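Side-chain contacts in Lin1944 protein (Listeria innocua, PDB 3D7L), which is of unknown function but belongs to the short-chain dehydrogenase/reductase family and so is probably an oxidoreductase: residues A134-A139 with G196-V201; K140-E145 with I150-V155. All coordinates share one frame; numbering follows the deposited sequence.

Overall arrangement
Interactions 1 and 2 lie side by side along helix 126-142, their centres about 8 Å apart, and both join this helix to the parallel Rossmann-type sheet. Along the chain they are nested: 140-145 turns back after four residues onto 150-155, and only then does the chain run on to 196-201, which closes interaction 1 around interaction 2. The two sheet segments are neighbours, probably linked by backbone hydrogen bonds from Gly196 N to Ile152 O and from Thr154 N to Glu197 O, both 2.8 Å. One helix thus spans strand 151-157 and the last strand, 198-201, while also touching the second subunit, so sheet edge and dimer contact share a single element.

Interaction 1: A134-A139 with G196-V201; sequences AVTAFA and GESYQV
At the margin of the Rossmann-type sheet, Thr136 on helix 126-142 meets Ser198 on strand 198-201, the outermost strand on this side within the chain. Direct contact is slight and comes from the methyl branch: Thr136 CG2 lies 4.1 Å from Ser198 CB. With OG1 beside the threonine's own backbone nitrogen (chi1 -63°) and CG2 anti to it, both branches face the strand: the methyl touches Ser198 and the hydroxyl takes a water. The two hydroxyls stand 4.6 Å apart from Thr136 OG1 to Ser198 OG, too far for a direct bond, and this water fills the interval. It donates to Thr136 OG1 at 2.7 Å and is hydrogen-bonded to Ser198 OG at 2.7 Å, with an angle of about 119° between the two oxygens as seen from the water. Thr136 OG1 is also bonded to the carbonyl oxygen of Asn132, one turn earlier in the helix, which fixes the hydroxyl's orientation. One turn further on, the carbonyl oxygen of Ala139 approaches Gly196 CA to 4.3 Å, a loose backbone approach. The methyl of Ala139 instead packs on Ile152 and Thr154 of the neighbouring strand, and Ser198 also touches Thr154. Helix and edge strand are therefore coupled by a water-mediated polar link and slight apolar contacts, without a direct hydrogen bond.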
ATOM      1  N   ALA D 134       0.515  -0.511   2.238  1.00 27.78           N
ATOM      2  CA  ALA D 134       0.003   0.791   1.866  1.00 28.23           C
ATOM      3  C   ALA D 134      -0.195   1.667   3.107  1.00 27.53           C
ATOM      4  O   ALA D 134       0.208   2.829   3.139  1.00 27.27           O
ATOM      5  CB  ALA D 134      -1.296   0.636   1.138  1.00 27.38           C
ATOM      6  N   VAL D 135      -0.813   1.087   4.122  1.00 28.02           N
ATOM      7  CA  VAL D 135      -1.143   1.821   5.349  1.00 27.85           C
ATOM      8  C   VAL D 135       0.135   2.171   6.134  1.00 27.98           C
ATOM      9  O   VAL D 135       0.259   3.290   6.699  1.00 27.56           O
ATOM     10  CB  VAL D 135      -2.224   1.055   6.174  1.00 28.68           C
ATOM     11  CG1 VAL D 135      -2.426   1.666   7.577  1.00 27.44           C
ATOM     12  CG2 VAL D 135      -3.582   1.074   5.406  1.00 27.58           C
ATOM     13  N   THR D 136       1.118   1.263   6.096  1.00 27.81           N
ATOM     14  CA  THR D 136       2.381   1.462   6.830  1.00 27.30           C
ATOM     15  C   THR D 136       3.096   2.677   6.243  1.00 27.57           C
ATOM     16  O   THR D 136       3.476   3.615   6.980  1.00 27.67           O
ATOM     17  CB  THR D 136       3.307   0.212   6.769  1.00 27.31           C
ATOM     18  OG1 THR D 136       2.669  -0.909   7.398  1.00 28.10           O
ATOM     19  CG2 THR D 136       4.614   0.459   7.459  1.00 25.49           C
ATOM     20  N   ALA D 137       3.243   2.657   4.923  1.00 26.79           N
ATOM     21  CA  ALA D 137       3.934   3.715   4.177  1.00 27.18           C
ATOM     22  C   ALA D 137       3.219   5.063   4.232  1.00 26.73           C
ATOM     23  O   ALA D 137       3.879   6.089   4.384  1.00 28.62           O
ATOM     24  CB  ALA D 137       4.151   3.293   2.740  1.00 25.88           C
ATOM     25  N   PHE D 138       1.898   5.067   4.087  1.00 26.77           N
ATOM     26  CA  PHE D 138       1.087   6.296   4.262  1.00 27.27           C
ATOM     27  C   PHE D 138       1.357   6.972   5.607  1.00 26.42           C
ATOM     28  O   PHE D 138       1.655   8.158   5.663  1.00 27.23           O
ATOM     29  CB  PHE D 138      -0.431   6.033   4.140  1.00 26.93           C
ATOM     30  CG  PHE D 138      -1.290   7.243   4.504  1.00 27.75           C
ATOM     31  CD1 PHE D 138      -1.437   8.309   3.601  1.00 27.22           C
ATOM     32  CD2 PHE D 138      -1.911   7.339   5.762  1.00 27.15           C
ATOM     33  CE1 PHE D 138      -2.212   9.447   3.936  1.00 27.53           C
ATOM     34  CE2 PHE D 138      -2.676   8.467   6.116  1.00 25.41           C
ATOM     35  CZ  PHE D 138      -2.835   9.530   5.198  1.00 25.73           C
ATOM     36  N   ALA D 139       1.256   6.199   6.675  1.00 26.37           N
ATOM     37  CA  ALA D 139       1.470   6.677   8.054  1.00 25.98           C
ATOM     38  C   ALA D 139       2.877   7.242   8.302  1.00 25.94           C
ATOM     39  O   ALA D 139       3.024   8.300   8.927  1.00 24.57           O
ATOM     40  CB  ALA D 139       1.180   5.548   9.044  1.00 26.50           C
ATOM     41  N   GLY D 196       5.279   8.218  13.237  1.00 27.08           N
ATOM     42  CA  GLY D 196       5.864   7.604  12.047  1.00 27.38           C
ATOM     43  C   GLY D 196       6.354   6.192  12.281  1.00 27.63           C
ATOM     44  O   GLY D 196       7.118   5.654  11.468  1.00 28.55           O
ATOM     45  N   GLU D 197       5.905   5.587  13.380  1.00 27.29           N
ATOM     46  CA  GLU D 197       6.337   4.261  13.778  1.00 27.32           C
ATOM     47  C   GLU D 197       5.379   3.178  13.317  1.00 26.88           C
ATOM     48  O   GLU D 197       4.174   3.401  13.204  1.00 26.59           O
ATOM     49  CB  GLU D 197       6.495   4.181  15.289  1.00 28.12           C
ATOM     50  CG  GLU D 197       7.478   5.196  15.900  1.00 31.01           C
ATOM     51  CD  GLU D 197       8.905   5.051  15.379  1.00 34.32           C
ATOM     52  OE1 GLU D 197       9.349   3.924  15.016  1.00 33.21           O
ATOM     53  OE2 GLU D 197       9.580   6.098  15.316  1.00 36.85           O
ATOM     54  N   SER D 198       5.957   2.023  13.012  1.00 27.10           N
ATOM     55  CA  SER D 198       5.268   0.750  12.806  1.00 26.79           C
ATOM     56  C   SER D 198       5.683  -0.145  13.978  1.00 27.35           C
ATOM     57  O   SER D 198       6.858  -0.522  14.110  1.00 27.36           O
ATOM     58  CB  SER D 198       5.658   0.140  11.443  1.00 27.31           C
ATOM     59  OG  SER D 198       5.143  -1.181  11.288  1.00 25.57           O
ATOM     60  N   TYR D 199       4.729  -0.421  14.870  1.00 27.86           N
ATOM     61  CA  TYR D 199       4.957  -1.237  16.050  1.00 28.01           C
ATOM     62  C   TYR D 199       4.579  -2.657  15.712  1.00 28.70           C
ATOM     63  O   TYR D 199       3.395  -2.991  15.668  1.00 28.60           O
ATOM     64  CB  TYR D 199       4.102  -0.747  17.231  1.00 27.86           C
ATOM     65  CG  TYR D 199       4.469   0.640  17.734  1.00 27.22           C
ATOM     66  CD1 TYR D 199       5.798   1.004  17.905  1.00 27.35           C
ATOM     67  CD2 TYR D 199       3.485   1.575  18.049  1.00 27.68           C
ATOM     68  CE1 TYR D 199       6.157   2.277  18.373  1.00 28.56           C
ATOM     69  CE2 TYR D 199       3.835   2.858  18.522  1.00 28.63           C
ATOM     70  CZ  TYR D 199       5.170   3.189  18.685  1.00 26.92           C
ATOM     71  OH  TYR D 199       5.540   4.432  19.131  1.00 26.97           O
ATOM     72  N   GLN D 200       5.578  -3.493  15.457  1.00 29.09           N
ATOM     73  CA  GLN D 200       5.337  -4.894  15.111  1.00 30.35           C
ATOM     74  C   GLN D 200       5.103  -5.680  16.407  1.00 29.79           C
ATOM     75  O   GLN D 200       5.838  -5.509  17.364  1.00 29.13           O
ATOM     76  CB  GLN D 200       6.568  -5.465  14.399  1.00 30.81           C
ATOM     77  CG  GLN D 200       7.067  -4.675  13.156  1.00 31.22           C
ATOM     78  CD  GLN D 200       8.483  -5.098  12.758  1.00 33.10           C
ATOM     79  OE1 GLN D 200       9.297  -5.489  13.613  1.00 37.84           O
ATOM     80  NE2 GLN D 200       8.773  -5.060  11.473  1.00 35.06           N
ATOM     81  N   VAL D 201       4.050  -6.491  16.462  1.00 29.67           N
ATOM     82  CA  VAL D 201       3.848  -7.399  17.609  1.00 29.71           C
ATOM     83  C   VAL D 201       3.838  -8.814  17.012  1.00 30.11           C
ATOM     84  O   VAL D 201       2.768  -9.390  16.778  1.00 29.97           O
ATOM     85  CB  VAL D 201       2.545  -7.096  18.442  1.00 29.14           C
ATOM     86  CG1 VAL D 201       2.492  -7.928  19.732  1.00 28.29           C
ATOM     87  CG2 VAL D 201       2.430  -5.605  18.812  1.00 27.68           C
TER
HETATM   88  O   HOH W   1       2.742  -1.120  10.055  1.00 19.28           O

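Interaction 2: K140-E145 with I150-V155; sequences KSAAIE and IRINTV
Ile152 presses its CG2 methyl against Ala142 and Ala143 of segment 140-145. The methyl meets main chain as much as side chain: CG2 is 3.5 Å from both Ala143 CA and Ala143 N, and 3.8 Å from Ala143 CB. Ala142 flanks it more distantly, its CB 4.4 Å from Ile152 CG2. Chi1 of 175° sends Ile152 CG1 anti to the backbone nitrogen and back toward Ala139 on the preceding turn of the helix, leaving CG2 as the branch that meets Ala142 and Ala143, while the side chain also packs on Phe110 and Met146. This is the return half of a right-handed beta-alpha-beta crossover, in which helix 126-142 links the parallel strands 108-113 and 151-157; the small alanines are consistent with the close approach, 5.6 Å from Ala143 CA to Ile152 CA. Nearer the start of the strand the two segments separate, and a water spans them, donating to Ala143 O at 2.6 Å and to Ile150 O at 2.9 Å. Lys140, Ser141 and Ile144 point away from the strand and pack on Glu119, Pro121 and Ile122 of the second subunit, Ile144 remaining largely exposed. Glu145's carboxylate accepts hydrogen bonds from that subunit's Leu74 N and Gln124 N.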
ATOM      1  N   LYS D 140       3.903   6.527   7.813  1.00 26.00           N
ATOM      2  CA  LYS D 140       5.294   6.991   7.919  1.00 26.74           C
ATOM      3  C   LYS D 140       5.451   8.356   7.242  1.00 25.53           C
ATOM      4  O   LYS D 140       6.008   9.279   7.849  1.00 25.81           O
ATOM      5  CB  LYS D 140       6.272   5.975   7.325  1.00 26.53           C
ATOM      6  CG  LYS D 140       7.743   6.325   7.558  1.00 28.34           C
ATOM      7  CD  LYS D 140       8.670   5.295   6.922  1.00 30.35           C
ATOM      8  CE  LYS D 140      10.153   5.692   7.055  1.00 32.33           C
ATOM      9  NZ  LYS D 140      10.544   5.798   8.478  1.00 34.12           N
ATOM     10  N   SER D 141       4.927   8.496   6.020  1.00 24.67           N
ATOM     11  CA  SER D 141       4.979   9.779   5.291  1.00 24.73           C
ATOM     12  C   SER D 141       4.094  10.865   5.904  1.00 25.25           C
ATOM     13  O   SER D 141       4.525  11.993   6.081  1.00 25.66           O
ATOM     14  CB  SER D 141       4.615   9.584   3.804  1.00 24.63           C
ATOM     15  OG  SER D 141       5.048  10.686   3.018  1.00 26.14           O
ATOM     16  N   ALA D 142       2.849  10.530   6.222  1.00 25.38           N
ATOM     17  CA  ALA D 142       1.906  11.494   6.819  1.00 25.78           C
ATOM     18  C   ALA D 142       2.444  12.154   8.104  1.00 25.52           C
ATOM     19  O   ALA D 142       2.249  13.347   8.310  1.00 25.53           O
ATOM     20  CB  ALA D 142       0.578  10.831   7.081  1.00 24.44           C
ATOM     21  N   ALA D 143       3.150  11.370   8.929  1.00 25.82           N
ATOM     22  CA  ALA D 143       3.749  11.822  10.178  1.00 25.16           C
ATOM     23  C   ALA D 143       4.523  13.146  10.053  1.00 25.60           C
ATOM     24  O   ALA D 143       4.496  13.979  10.963  1.00 25.22           O
ATOM     25  CB  ALA D 143       4.654  10.719  10.743  1.00 25.24           C
ATOM     26  N   ILE D 144       5.166  13.370   8.909  1.00 24.96           N
ATOM     27  CA  ILE D 144       5.953  14.589   8.722  1.00 25.51           C
ATOM     28  C   ILE D 144       5.132  15.830   8.315  1.00 26.31           C
ATOM     29  O   ILE D 144       5.649  16.951   8.332  1.00 26.22           O
ATOM     30  CB  ILE D 144       7.099  14.362   7.706  1.00 25.41           C
ATOM     31  CG1 ILE D 144       6.519  14.117   6.300  1.00 24.43           C
ATOM     32  CG2 ILE D 144       8.013  13.207   8.178  1.00 24.97           C
ATOM     33  CD1 ILE D 144       7.552  14.091   5.203  1.00 24.12           C
ATOM     34  N   GLU D 145       3.862  15.630   7.954  1.00 26.65           N
ATOM     35  CA  GLU D 145       2.988  16.732   7.555  1.00 27.57           C
ATOM     36  C   GLU D 145       1.864  17.041   8.551  1.00 27.54           C
ATOM     37  O   GLU D 145       1.015  17.882   8.279  1.00 27.55           O
ATOM     38  CB  GLU D 145       2.374  16.466   6.174  1.00 28.16           C
ATOM     39  CG  GLU D 145       3.369  16.610   5.019  1.00 29.24           C
ATOM     40  CD  GLU D 145       2.668  16.570   3.673  1.00 31.51           C
ATOM     41  OE1 GLU D 145       2.740  15.506   2.990  1.00 30.52           O
ATOM     42  OE2 GLU D 145       2.028  17.593   3.328  1.00 29.72           O
ATOM     43  N   ILE D 150       0.193  16.704  16.025  1.00 27.62           N
ATOM     44  CA  ILE D 150      -0.505  15.445  15.899  1.00 28.24           C
ATOM     45  C   ILE D 150       0.441  14.320  15.477  1.00 28.23           C
ATOM     46  O   ILE D 150       1.328  14.527  14.646  1.00 28.89           O
ATOM     47  CB  ILE D 150      -1.689  15.579  14.935  1.00 27.94           C
ATOM     48  CG1 ILE D 150      -2.843  16.355  15.616  1.00 27.85           C
ATOM     49  CG2 ILE D 150      -2.169  14.216  14.484  1.00 29.44           C
ATOM     50  CD1 ILE D 150      -3.772  17.114  14.656  1.00 24.22           C
ATOM     51  N   ARG D 151       0.273  13.143  16.084  1.00 27.75           N
ATOM     52  CA  ARG D 151       1.128  11.978  15.781  1.00 26.72           C
ATOM     53  C   ARG D 151       0.352  10.894  15.058  1.00 26.70           C
ATOM     54  O   ARG D 151      -0.887  10.836  15.141  1.00 26.19           O
ATOM     55  CB  ARG D 151       1.771  11.421  17.058  1.00 26.56           C
ATOM     56  CG  ARG D 151       2.498  12.496  17.916  1.00 24.49           C
ATOM     57  CD  ARG D 151       3.030  11.912  19.250  1.00 25.49           C
ATOM     58  NE  ARG D 151       1.923  11.575  20.127  1.00 24.44           N
ATOM     59  CZ  ARG D 151       1.459  10.345  20.368  1.00 26.05           C
ATOM     60  NH1 ARG D 151       2.028   9.269  19.851  1.00 26.18           N
ATOM     61  NH2 ARG D 151       0.431  10.198  21.180  1.00 25.47           N
ATOM     62  N   ILE D 152       1.072  10.043  14.326  1.00 26.94           N
ATOM     63  CA  ILE D 152       0.431   8.909  13.647  1.00 26.51           C
ATOM     64  C   ILE D 152       1.370   7.701  13.595  1.00 26.86           C
ATOM     65  O   ILE D 152       2.504   7.797  13.100  1.00 26.59           O
ATOM     66  CB  ILE D 152      -0.107   9.292  12.213  1.00 26.87           C
ATOM     67  CG1 ILE D 152      -0.657   8.052  11.485  1.00 25.39           C
ATOM     68  CG2 ILE D 152       1.021   9.956  11.347  1.00 27.33           C
ATOM     69  CD1 ILE D 152      -1.579   8.395  10.309  1.00 24.68           C
ATOM     70  N   ASN D 153       0.888   6.574  14.114  1.00 26.71           N
ATOM     71  CA  ASN D 153       1.651   5.321  14.087  1.00 27.10           C
ATOM     72  C   ASN D 153       0.791   4.164  13.578  1.00 25.92           C
ATOM     73  O   ASN D 153      -0.418   4.298  13.479  1.00 26.20           O
ATOM     74  CB  ASN D 153       2.155   4.949  15.493  1.00 26.30           C
ATOM     75  CG  ASN D 153       3.019   6.024  16.115  1.00 28.53           C
ATOM     76  OD1 ASN D 153       4.100   6.331  15.607  1.00 28.41           O
ATOM     77  ND2 ASN D 153       2.564   6.584  17.244  1.00 29.28           N
ATOM     78  N   THR D 154       1.414   3.031  13.279  1.00 25.53           N
ATOM     79  CA  THR D 154       0.655   1.840  12.940  1.00 26.16           C
ATOM     80  C   THR D 154       1.038   0.699  13.877  1.00 25.99           C
ATOM     81  O   THR D 154       2.159   0.663  14.404  1.00 26.64           O
ATOM     82  CB  THR D 154       0.833   1.386  11.463  1.00 25.12           C
ATOM     83  OG1 THR D 154       2.213   1.206  11.164  1.00 28.27           O
ATOM     84  CG2 THR D 154       0.248   2.404  10.520  1.00 27.27           C
ATOM     85  N   VAL D 155       0.101  -0.208  14.096  1.00 25.82           N
ATOM     86  CA  VAL D 155       0.354  -1.418  14.865  1.00 27.06           C
ATOM     87  C   VAL D 155       0.181  -2.605  13.911  1.00 27.19           C
ATOM     88  O   VAL D 155      -0.822  -2.687  13.194  1.00 28.19           O
ATOM     89  CB  VAL D 155      -0.538  -1.507  16.109  1.00 26.78           C
ATOM     90  CG1 VAL D 155      -0.366  -2.881  16.827  1.00 26.00           C
ATOM     91  CG2 VAL D 155      -0.230  -0.332  17.067  1.00 23.74           C
TER
HETATM   92  O   HOH W   2       3.492  13.280  13.264  1.00 17.55           O